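PDB 4AE5: signal transduction protein TRAP, which probably relays a phosphorylation-dependent signal that activates the agr system and RNAIII synthesis, raising toxin production and biofilm formation in staphylococci. Local coordinates for residues A[23-27]-A[37-41]; A[69-75]-A[112-118]; A[135-141]-A[156-160]. All coordinates share one frame; numbering follows the deposited sequence.

Contact 1. Residues A[23-27]-A[37-41]; sequences THQLF and IFEET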
loop_
_atom_site.group_PDB
_atom_site.type_symbol
_atom_site.label_atom_id
_atom_site.label_comp_id
_atom_site.label_asym_id
_atom_site.label_seq_id
_atom_site.Cartn_x
_atom_site.Cartn_y
_atom_site.Cartn_z
ATOM N N THR A 23 -17.324 0.299 -14.318
ATOM C CA THR A 23 -17.931 -0.535 -13.256
ATOM C C THR A 23 -16.942 -1.018 -12.133
ATOM O O THR A 23 -17.348 -1.585 -11.094
ATOM C CB THR A 23 -18.669 -1.759 -13.832
ATOM O OG1 THR A 23 -17.735 -2.640 -14.484
ATOM C CG2 THR A 23 -19.851 -1.334 -14.837
ATOM N N HIS A 24 -15.658 -0.800 -12.359
ATOM C CA HIS A 24 -14.607 -1.162 -11.464
ATOM C C HIS A 24 -14.120 0.058 -10.739
ATOM O O HIS A 24 -13.922 1.132 -11.366
ATOM C CB HIS A 24 -13.422 -1.790 -12.219
ATOM C CG HIS A 24 -13.679 -3.222 -12.627
ATOM N ND1 HIS A 24 -13.019 -4.270 -12.077
ATOM C CD2 HIS A 24 -14.617 -3.758 -13.510
ATOM C CE1 HIS A 24 -13.507 -5.427 -12.611
ATOM N NE2 HIS A 24 -14.464 -5.100 -13.505
ATOM N N GLN A 25 -13.830 -0.138 -9.445
ATOM C CA GLN A 25 -13.408 0.948 -8.560
ATOM C C GLN A 25 -11.900 1.029 -8.567
ATOM O O GLN A 25 -11.207 0.459 -7.677
ATOM C CB GLN A 25 -13.887 0.680 -7.125
ATOM C CG GLN A 25 -15.395 0.569 -6.967
ATOM C CD GLN A 25 -15.858 -0.873 -6.679
ATOM O OE1 GLN A 25 -15.833 -1.741 -7.562
ATOM N NE2 GLN A 25 -16.278 -1.133 -5.426
ATOM N N LEU A 26 -11.376 1.778 -9.532
ATOM C CA LEU A 26 -9.938 1.896 -9.709
ATOM C C LEU A 26 -9.483 3.240 -9.136
ATOM O O LEU A 26 -10.177 4.239 -9.283
ATOM C CB LEU A 26 -9.591 1.752 -11.204
ATOM C CG LEU A 26 -9.735 0.386 -11.882
ATOM C CD1 LEU A 26 -10.053 0.526 -13.354
ATOM C CD2 LEU A 26 -8.429 -0.405 -11.790
ATOM N N PHE A 27 -8.342 3.232 -8.438
ATOM C CA PHE A 27 -7.781 4.460 -7.790
ATOM C C PHE A 27 -6.420 4.770 -8.456
ATOM O O PHE A 27 -5.473 3.964 -8.426
ATOM C CB PHE A 27 -7.667 4.217 -6.279
ATOM C CG PHE A 27 -9.027 3.966 -5.624
ATOM C CD1 PHE A 27 -9.847 5.040 -5.282
ATOM C CD2 PHE A 27 -9.501 2.681 -5.439
ATOM C CE1 PHE A 27 -11.110 4.838 -4.688
ATOM C CE2 PHE A 27 -10.779 2.458 -4.858
ATOM C CZ PHE A 27 -11.568 3.536 -4.477
ATOM N N ILE A 37 -1.934 2.677 -10.666
ATOM C CA ILE A 37 -3.358 2.432 -10.481
ATOM C C ILE A 37 -3.605 1.101 -9.688
ATOM O O ILE A 37 -2.837 0.109 -9.859
ATOM C CB ILE A 37 -4.108 2.508 -11.839
ATOM C CG1 ILE A 37 -5.633 2.705 -11.644
ATOM C CG2 ILE A 37 -3.859 1.241 -12.654
ATOM C CD1 ILE A 37 -6.331 3.114 -12.927
ATOM N N PHE A 38 -4.660 1.075 -8.858
ATOM C CA PHE A 38 -5.015 -0.208 -8.137
ATOM C C PHE A 38 -6.524 -0.387 -7.933
ATOM O O PHE A 38 -7.280 0.610 -7.988
ATOM C CB PHE A 38 -4.236 -0.366 -6.811
ATOM C CG PHE A 38 -4.497 0.723 -5.778
ATOM C CD1 PHE A 38 -5.598 0.647 -4.911
ATOM C CD2 PHE A 38 -3.624 1.824 -5.638
ATOM C CE1 PHE A 38 -5.858 1.675 -3.963
ATOM C CE2 PHE A 38 -3.862 2.828 -4.694
ATOM C CZ PHE A 38 -4.968 2.774 -3.858
ATOM N N GLU A 39 -6.933 -1.641 -7.705
ATOM C CA GLU A 39 -8.283 -1.956 -7.308
ATOM C C GLU A 39 -8.184 -3.064 -6.322
ATOM O O GLU A 39 -7.287 -3.867 -6.392
ATOM C CB GLU A 39 -9.209 -2.371 -8.496
ATOM C CG GLU A 39 -8.708 -3.543 -9.314
ATOM C CD GLU A 39 -9.711 -3.980 -10.391
ATOM O OE1 GLU A 39 -10.900 -3.653 -10.315
ATOM O OE2 GLU A 39 -9.305 -4.607 -11.341
ATOM N N GLU A 40 -9.145 -3.123 -5.424
ATOM C CA GLU A 40 -9.203 -4.162 -4.420
ATOM C C GLU A 40 -10.527 -4.904 -4.608
ATOM O O GLU A 40 -11.612 -4.289 -4.525
ATOM C CB GLU A 40 -9.225 -3.450 -3.070
ATOM C CG GLU A 40 -9.343 -4.331 -1.841
ATOM C CD GLU A 40 -9.023 -3.464 -0.606
ATOM O OE1 GLU A 40 -9.853 -2.641 -0.130
ATOM O OE2 GLU A 40 -7.896 -3.534 -0.196
ATOM N N THR A 41 -10.486 -6.225 -4.743
ATOM C CA THR A 41 -11.734 -6.942 -5.009
ATOM C C THR A 41 -11.532 -8.415 -4.721
ATOM O O THR A 41 -10.404 -8.924 -4.871
ATOM C CB THR A 41 -12.169 -6.770 -6.506
ATOM O OG1 THR A 41 -13.364 -7.501 -6.783
ATOM C CG2 THR A 41 -11.100 -7.249 -7.452
HETATM O O HOH W 1 -13.328 -2.935 -8.693
HETATM O O HOH W 2 -10.986 -1.050 -5.440
#
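His24 and Glu39 make the one direct hydrogen bond between side chains here: ND1 of His24 donates to OE1 of Glu39 over 2.8 Å. The oxygen lies in the plane of the imidazole and accepts the bond on its syn lone pair, although ring and carboxylate planes are turned 57° from each other. OE1 is gripped a second time by a water that also accepts from Gln25 N, while OE2 is held by Thr45 OG1 and Val46 N, so both oxygens of this buried carboxylate are satisfied.

Within the two segments the backbones pair only at Phe27 and Phe38, an antiparallel hydrogen-bonded pair, with Phe27 N to Phe38 O at 2.9 Å and Phe38 N to Phe27 O at 3.0 Å. Toward Gln25 and Glu40 they separate, and a second water bridges Gln25 O and Glu40 N.

Apolar packing fills the rest. CB of Phe27 sits over one face of the Phe38 ring, 4.1 Å from its centroid, while the two rings meet obliquely. Ile37 has CG1 anti to its backbone N (chi1 -162°), which carries CD1 to within 3.9 Å of Leu26 CB; CD2 of Leu26 lies against Glu39 CB.

The pair lies at the open end of the beta hairpin formed by strands 27-30 and 35-41; the other edge of strand 35-41 bonds to strand 3-9, and helix 11-20 covers Ile37 through Leu14 and Lys18.

Contact 2. Residues A[69-75]-A[112-118]; sequences CAIFIPS and TTYKIYF. With FMT (formic acid), chain E.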
loop_
_atom_site.group_PDB
_atom_site.type_symbol
_atom_site.label_atom_id
_atom_site.label_comp_id
_atom_site.label_asym_id
_atom_site.label_seq_id
_atom_site.Cartn_x
_atom_site.Cartn_y
_atom_site.Cartn_z
ATOM N N CYS A 69 1.288 6.358 1.192
ATOM C CA CYS A 69 2.618 5.796 1.109
ATOM C C CYS A 69 2.570 4.258 0.992
ATOM O O CYS A 69 1.939 3.620 1.838
ATOM C CB CYS A 69 3.455 6.174 2.344
ATOM S SG CYS A 69 5.212 5.659 2.192
ATOM N N ALA A 70 3.199 3.729 -0.046
ATOM C CA ALA A 70 3.431 2.318 -0.250
ATOM C C ALA A 70 4.823 1.969 0.291
ATOM O O ALA A 70 5.855 2.522 -0.163
ATOM C CB ALA A 70 3.337 1.940 -1.720
ATOM N N ILE A 71 4.850 1.086 1.272
ATOM C CA ILE A 71 6.150 0.645 1.848
ATOM C C ILE A 71 6.435 -0.737 1.347
ATOM O O ILE A 71 5.621 -1.621 1.524
ATOM C CB ILE A 71 6.146 0.612 3.397
ATOM C CG1 ILE A 71 5.666 1.968 3.896
ATOM C CG2 ILE A 71 7.552 0.215 3.949
ATOM C CD1 ILE A 71 5.357 1.991 5.400
ATOM N N PHE A 72 7.596 -0.928 0.740
ATOM C CA PHE A 72 7.971 -2.264 0.275
ATOM C C PHE A 72 8.933 -2.832 1.268
ATOM O O PHE A 72 9.918 -2.147 1.618
ATOM C CB PHE A 72 8.639 -2.181 -1.119
ATOM C CG PHE A 72 7.663 -1.819 -2.195
ATOM C CD1 PHE A 72 7.255 -0.504 -2.321
ATOM C CD2 PHE A 72 7.159 -2.773 -3.071
ATOM C CE1 PHE A 72 6.370 -0.112 -3.322
ATOM C CE2 PHE A 72 6.247 -2.383 -4.094
ATOM C CZ PHE A 72 5.845 -1.064 -4.183
ATOM N N ILE A 73 8.647 -4.026 1.757
ATOM C CA ILE A 73 9.348 -4.660 2.845
ATOM C C ILE A 73 9.895 -6.003 2.361
ATOM O O ILE A 73 9.190 -6.945 2.294
ATOM C CB ILE A 73 8.391 -4.917 4.032
ATOM C CG1 ILE A 73 7.723 -3.642 4.473
ATOM C CG2 ILE A 73 9.113 -5.520 5.183
ATOM C CD1 ILE A 73 6.372 -3.814 5.043
ATOM N N PRO A 74 11.161 -6.033 2.026
ATOM C CA PRO A 74 11.782 -7.244 1.494
ATOM C C PRO A 74 11.967 -8.282 2.560
ATOM O O PRO A 74 12.310 -7.965 3.643
ATOM C CB PRO A 74 13.143 -6.751 1.018
ATOM C CG PRO A 74 13.360 -5.501 1.754
ATOM C CD PRO A 74 12.047 -4.883 1.915
ATOM N N SER A 75 11.733 -9.525 2.252
ATOM C CA SER A 75 12.016 -10.580 3.181
ATOM C C SER A 75 12.345 -11.867 2.387
ATOM O O SER A 75 12.505 -11.808 1.215
ATOM C CB SER A 75 10.763 -10.937 3.929
ATOM O OG SER A 75 11.043 -11.563 5.094
ATOM N N THR A 112 8.610 -12.637 -1.978
ATOM C CA THR A 112 8.554 -12.391 -0.553
ATOM C C THR A 112 8.605 -10.930 -0.143
ATOM O O THR A 112 8.944 -10.635 1.006
ATOM C CB THR A 112 9.632 -13.187 0.224
ATOM O OG1 THR A 112 10.931 -12.916 -0.344
ATOM C CG2 THR A 112 9.347 -14.673 0.083
ATOM N N THR A 113 8.294 -10.011 -1.048
ATOM C CA THR A 113 8.340 -8.579 -0.630
ATOM C C THR A 113 6.943 -8.212 -0.186
ATOM O O THR A 113 5.989 -8.253 -0.978
ATOM C CB THR A 113 8.896 -7.660 -1.745
ATOM O OG1 THR A 113 10.214 -8.103 -2.065
ATOM C CG2 THR A 113 9.090 -6.197 -1.270
ATOM N N TYR A 114 6.805 -7.917 1.088
ATOM C CA TYR A 114 5.494 -7.490 1.634
ATOM C C TYR A 114 5.258 -6.028 1.299
ATOM O O TYR A 114 6.228 -5.312 0.892
ATOM C CB TYR A 114 5.395 -7.838 3.135
ATOM C CG TYR A 114 4.927 -9.288 3.456
ATOM C CD1 TYR A 114 5.800 -10.368 3.339
ATOM C CD2 TYR A 114 3.650 -9.542 3.955
ATOM C CE1 TYR A 114 5.401 -11.669 3.615
ATOM C CE2 TYR A 114 3.223 -10.859 4.260
ATOM C CZ TYR A 114 4.102 -11.915 4.092
ATOM O OH TYR A 114 3.713 -13.226 4.394
ATOM N N LYS A 115 3.972 -5.612 1.338
ATOM C CA LYS A 115 3.643 -4.216 1.068
ATOM C C LYS A 115 2.685 -3.705 2.121
ATOM O O LYS A 115 1.792 -4.444 2.623
ATOM C CB LYS A 115 3.178 -3.996 -0.388
ATOM C CG LYS A 115 3.036 -2.504 -0.782
ATOM C CD LYS A 115 3.088 -2.307 -2.309
ATOM C CE LYS A 115 1.844 -2.827 -2.965
ATOM N NZ LYS A 115 1.872 -2.502 -4.437
ATOM N N ILE A 116 2.860 -2.431 2.470
ATOM C CA ILE A 116 1.908 -1.742 3.349
ATOM C C ILE A 116 1.447 -0.481 2.558
ATOM O O ILE A 116 2.304 0.208 1.989
ATOM C CB ILE A 116 2.518 -1.310 4.689
ATOM C CG1 ILE A 116 2.634 -2.568 5.596
ATOM C CG2 ILE A 116 1.618 -0.195 5.362
ATOM C CD1 ILE A 116 3.582 -2.309 6.774
ATOM N N TYR A 117 0.139 -0.220 2.520
ATOM C CA TYR A 117 -0.363 1.125 2.184
ATOM C C TYR A 117 -0.784 1.855 3.452
ATOM O O TYR A 117 -1.630 1.334 4.188
ATOM C CB TYR A 117 -1.586 1.104 1.220
ATOM C CG TYR A 117 -1.356 0.739 -0.281
ATOM C CD1 TYR A 117 -0.057 0.665 -0.839
ATOM C CD2 TYR A 117 -2.424 0.495 -1.145
ATOM C CE1 TYR A 117 0.140 0.335 -2.194
ATOM C CE2 TYR A 117 -2.209 0.189 -2.531
ATOM C CZ TYR A 117 -0.934 0.118 -3.027
ATOM O OH TYR A 117 -0.679 -0.199 -4.364
ATOM N N PHE A 118 -0.294 3.103 3.639
ATOM C CA PHE A 118 -0.802 4.044 4.605
ATOM C C PHE A 118 -1.458 5.159 3.817
ATOM O O PHE A 118 -0.841 5.780 2.921
ATOM C CB PHE A 118 0.283 4.593 5.546
ATOM C CG PHE A 118 0.616 3.694 6.714
ATOM C CD1 PHE A 118 -0.338 3.405 7.732
ATOM C CD2 PHE A 118 1.903 3.101 6.807
ATOM C CE1 PHE A 118 0.031 2.620 8.854
ATOM C CE2 PHE A 118 2.260 2.327 7.924
ATOM C CZ PHE A 118 1.266 2.026 8.902
HETATM C C FMT E . 2.744 1.254 -5.091
HETATM O O1 FMT E . 2.094 0.215 -4.827
HETATM O O2 FMT E . 3.873 1.127 -5.824
HETATM O O HOH W 3 11.784 -9.897 -0.303
#
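Lys115 and Tyr117 reach from one strand to a shared formic acid, probably from the crystallisation liquor, beside Phe72 and Ala70 of the other. O1 of the formic acid accepts from Lys115 NZ and from Tyr117 OH, each at 2.8 Å, and lies in the plane of the tyrosine ring at its edge. O2 meets the edge of the Phe72 ring, and the ligand carbon rests 3.5 Å from Ala70 CB. Tyr8 and Arg160 also bond to it; the positive charges gathered here would probably favour the ionised, formate form. With CG of Lys115 anti to the backbone N (chi1 -171°) and the chain still extended at chi2, CD lies over one face of Phe72, 3.9 Å from the ring centroid; the bend at chi3 (71°) then directs CE and NZ to the formic acid.

The strands themselves are antiparallel neighbours, 67-73 and 114-120, in the eight-stranded barrel. Three hydrogen-bonded pairs, Cys69-Phe118, Ile71-Ile116 and Ile73-Tyr114, each exchange two N-H...O bonds, and two non-hydrogen-bonded pairs separate them. On the face bearing these isoleucines, CD1 of Ile73 meets CD1 of Ile116 at 3.6 Å, and Ile71 CD1 abuts the edge of Phe118 in the ring plane, 3.9 Å from CD2. Helix 80-88 packs on Ile73 and Tyr114, and helix 123-131 on Ile71 and Phe118.

Toward Ser75 and Thr112 the pairing weakens: Ser75 N to Thr112 O is a weak bond, and a water links Ser75 O with Thr113 OG1.

Contact 3. Residues A[135-141]-A[156-160]; sequences FNDHFSK and SYFER. With FMT (formic acid), chain E.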
loop_
_atom_site.group_PDB
_atom_site.type_symbol
_atom_site.label_atom_id
_atom_site.label_comp_id
_atom_site.label_asym_id
_atom_site.label_seq_id
_atom_site.Cartn_x
_atom_site.Cartn_y
_atom_site.Cartn_z
ATOM N N PHE A 135 5.304 4.468 14.628
ATOM C CA PHE A 135 5.845 4.066 13.321
ATOM C C PHE A 135 7.261 3.527 13.427
ATOM O O PHE A 135 7.548 2.444 12.890
ATOM C CB PHE A 135 5.780 5.214 12.315
ATOM C CG PHE A 135 6.157 4.806 10.900
ATOM C CD1 PHE A 135 7.524 4.640 10.563
ATOM C CD2 PHE A 135 5.182 4.554 9.952
ATOM C CE1 PHE A 135 7.896 4.295 9.250
ATOM C CE2 PHE A 135 5.539 4.227 8.608
ATOM C CZ PHE A 135 6.906 4.065 8.289
ATOM N N ASN A 136 8.152 4.297 14.033
ATOM C CA ASN A 136 9.568 3.922 14.094
ATOM C C ASN A 136 9.822 2.579 14.703
ATOM O O ASN A 136 10.746 1.855 14.284
ATOM C CB ASN A 136 10.377 4.947 14.856
ATOM C CG ASN A 136 11.159 5.815 13.972
ATOM O OD1 ASN A 136 11.204 7.067 14.181
ATOM N ND2 ASN A 136 11.778 5.205 12.929
ATOM N N ASP A 137 8.991 2.203 15.682
ATOM C CA ASP A 137 9.289 0.988 16.384
ATOM C C ASP A 137 8.663 -0.240 15.710
ATOM O O ASP A 137 8.909 -1.416 16.160
ATOM C CB ASP A 137 8.847 1.086 17.847
ATOM C CG ASP A 137 9.697 2.053 18.660
ATOM O OD1 ASP A 137 10.855 2.389 18.329
ATOM O OD2 ASP A 137 9.181 2.536 19.677
ATOM N N HIS A 138 7.781 0.006 14.723
ATOM C CA HIS A 138 7.021 -1.091 14.064
ATOM C C HIS A 138 7.157 -1.258 12.548
ATOM O O HIS A 138 7.094 -2.403 12.051
ATOM C CB HIS A 138 5.540 -1.039 14.490
ATOM C CG HIS A 138 5.366 -0.994 15.956
ATOM N ND1 HIS A 138 5.482 -2.083 16.741
ATOM C CD2 HIS A 138 5.149 0.073 16.806
ATOM C CE1 HIS A 138 5.336 -1.717 18.024
ATOM N NE2 HIS A 138 5.146 -0.404 18.056
ATOM N N PHE A 139 7.312 -0.154 11.798
ATOM C CA PHE A 139 7.133 -0.163 10.337
ATOM C C PHE A 139 8.400 0.336 9.627
ATOM O O PHE A 139 8.441 0.345 8.352
ATOM C CB PHE A 139 5.903 0.675 9.877
ATOM C CG PHE A 139 4.569 0.170 10.406
ATOM C CD1 PHE A 139 4.096 -1.086 10.023
ATOM C CD2 PHE A 139 3.827 0.925 11.299
ATOM C CE1 PHE A 139 2.870 -1.538 10.488
ATOM C CE2 PHE A 139 2.606 0.465 11.813
ATOM C CZ PHE A 139 2.137 -0.791 11.430
ATOM N N SER A 140 9.380 0.839 10.397
ATOM C CA SER A 140 10.624 1.397 9.780
ATOM C C SER A 140 11.551 0.271 9.281
ATOM O O SER A 140 11.428 -0.881 9.712
ATOM C CB SER A 140 11.474 2.193 10.761
ATOM O OG SER A 140 11.821 1.377 11.890
ATOM N N LYS A 141 12.540 0.689 8.497
ATOM C CA LYS A 141 13.618 -0.173 8.067
ATOM C C LYS A 141 14.297 -0.830 9.254
ATOM O O LYS A 141 14.444 -2.063 9.259
ATOM C CB LYS A 141 14.659 0.655 7.286
ATOM C CG LYS A 141 15.607 -0.189 6.446
ATOM C CD LYS A 141 16.762 0.620 5.787
ATOM C CE LYS A 141 17.575 -0.381 4.979
ATOM N NZ LYS A 141 18.531 0.198 3.983
ATOM N N SER A 156 16.567 -3.159 -0.018
ATOM C CA SER A 156 15.736 -2.498 -1.007
ATOM C C SER A 156 14.377 -2.071 -0.379
ATOM O O SER A 156 13.468 -1.624 -1.079
ATOM C CB SER A 156 15.585 -3.358 -2.252
ATOM O OG SER A 156 15.292 -4.695 -1.895
ATOM N N TYR A 157 14.260 -2.189 0.949
ATOM C CA TYR A 157 13.227 -1.428 1.634
ATOM C C TYR A 157 13.126 -0.030 1.040
ATOM O O TYR A 157 14.129 0.727 0.933
ATOM C CB TYR A 157 13.448 -1.406 3.147
ATOM C CG TYR A 157 12.483 -0.606 3.974
ATOM C CD1 TYR A 157 12.536 0.787 4.006
ATOM C CD2 TYR A 157 11.494 -1.266 4.778
ATOM C CE1 TYR A 157 11.616 1.514 4.814
ATOM C CE2 TYR A 157 10.625 -0.555 5.606
ATOM C CZ TYR A 157 10.684 0.821 5.613
ATOM O OH TYR A 157 9.823 1.542 6.425
ATOM N N PHE A 158 11.917 0.345 0.630
ATOM C CA PHE A 158 11.720 1.746 0.257
ATOM C C PHE A 158 10.248 2.122 0.259
ATOM O O PHE A 158 9.357 1.233 0.337
ATOM C CB PHE A 158 12.347 2.034 -1.153
ATOM C CG PHE A 158 11.422 1.741 -2.298
ATOM C CD1 PHE A 158 11.189 0.436 -2.699
ATOM C CD2 PHE A 158 10.816 2.786 -3.011
ATOM C CE1 PHE A 158 10.318 0.172 -3.738
ATOM C CE2 PHE A 158 9.969 2.529 -4.059
ATOM C CZ PHE A 158 9.716 1.217 -4.417
ATOM N N GLU A 159 10.019 3.427 0.156
ATOM C CA GLU A 159 8.695 4.066 0.138
ATOM C C GLU A 159 8.431 4.639 -1.261
ATOM O O GLU A 159 9.305 5.312 -1.841
ATOM C CB GLU A 159 8.699 5.225 1.147
ATOM C CG GLU A 159 8.653 4.720 2.590
ATOM C CD GLU A 159 8.447 5.839 3.589
ATOM O OE1 GLU A 159 8.735 6.986 3.238
ATOM O OE2 GLU A 159 8.007 5.576 4.745
ATOM N N ARG A 160 7.278 4.337 -1.827
ATOM C CA ARG A 160 6.804 5.087 -2.988
ATOM C C ARG A 160 5.659 5.975 -2.595
ATOM O O ARG A 160 4.538 5.485 -2.239
ATOM C CB ARG A 160 6.318 4.126 -4.093
ATOM C CG ARG A 160 5.855 4.925 -5.346
ATOM C CD ARG A 160 5.659 4.068 -6.613
ATOM N NE ARG A 160 6.917 3.637 -7.291
ATOM C CZ ARG A 160 7.301 2.361 -7.345
ATOM N NH1 ARG A 160 6.505 1.387 -6.804
ATOM N NH2 ARG A 160 8.428 2.027 -7.971
HETATM C C FMT E . 2.744 1.254 -5.091
HETATM O O1 FMT E . 2.094 0.215 -4.827
HETATM O O2 FMT E . 3.873 1.127 -5.824
#
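Tyr157 brings this contact together, driving its hydroxyl into the turn after helix 133-136. There OH donates to Phe139 O at 2.7 Å, in the carbonyl plane and on a lone pair, and the oxygen also lies in the plane of the phenol ring. An extended first torsion (chi1 178°, CG anti to the backbone N) sends the ring toward the turn. Lys141 covers one ring face with its backbone: CA lies 3.8 Å above the plane, over the centre, and the backbone N comes within 3.4 Å of Tyr157 CZ. CB of Lys141 makes a CH-pi contact 4.0 Å from the ring centroid.

The other end is looser. Glu159 reaches Phe135 from the opposite direction, OE2 stopping 4.0 Å from CZ, and its carboxylate is held instead by Tyr126 and Lys130. On the solvent side the extended Lys141 side chain runs antiparallel to that of Tyr157, with CG still against the ring; Lys141 as a whole is exposed.

Ser140 fixes the turn from within, its OG donating to Asn136 O at 2.7 Å and capping Ala143 N. The result is a serine N-cap starting helix 141-144, joined by a tyrosine-to-carbonyl bond to the lead-in of barrel strand 158-164.

Along the chain the three contacts follow in series, each closing before the next opens, and all reach the same closed antiparallel barrel. Contacts 2 and 3 are close, with centres about 8 Å apart: strands 67-73 and 158-164 are neighbours, with probable backbone hydrogen bonds from Phe72 N to Phe158 O and from Arg160 N to Ala70 O. Both also donate hydrogen bonds to the same formic acid, contact 3 through Arg160. Contact 1 lies about 19 Å from contact 2, centre to centre, and on the opposite side of the chain's centre from contact 3. Phe38-Tyr117 packing nevertheless joins side chains of strands 35-41 and 114-120, which are not neighbours in the sheet, inside one barrel.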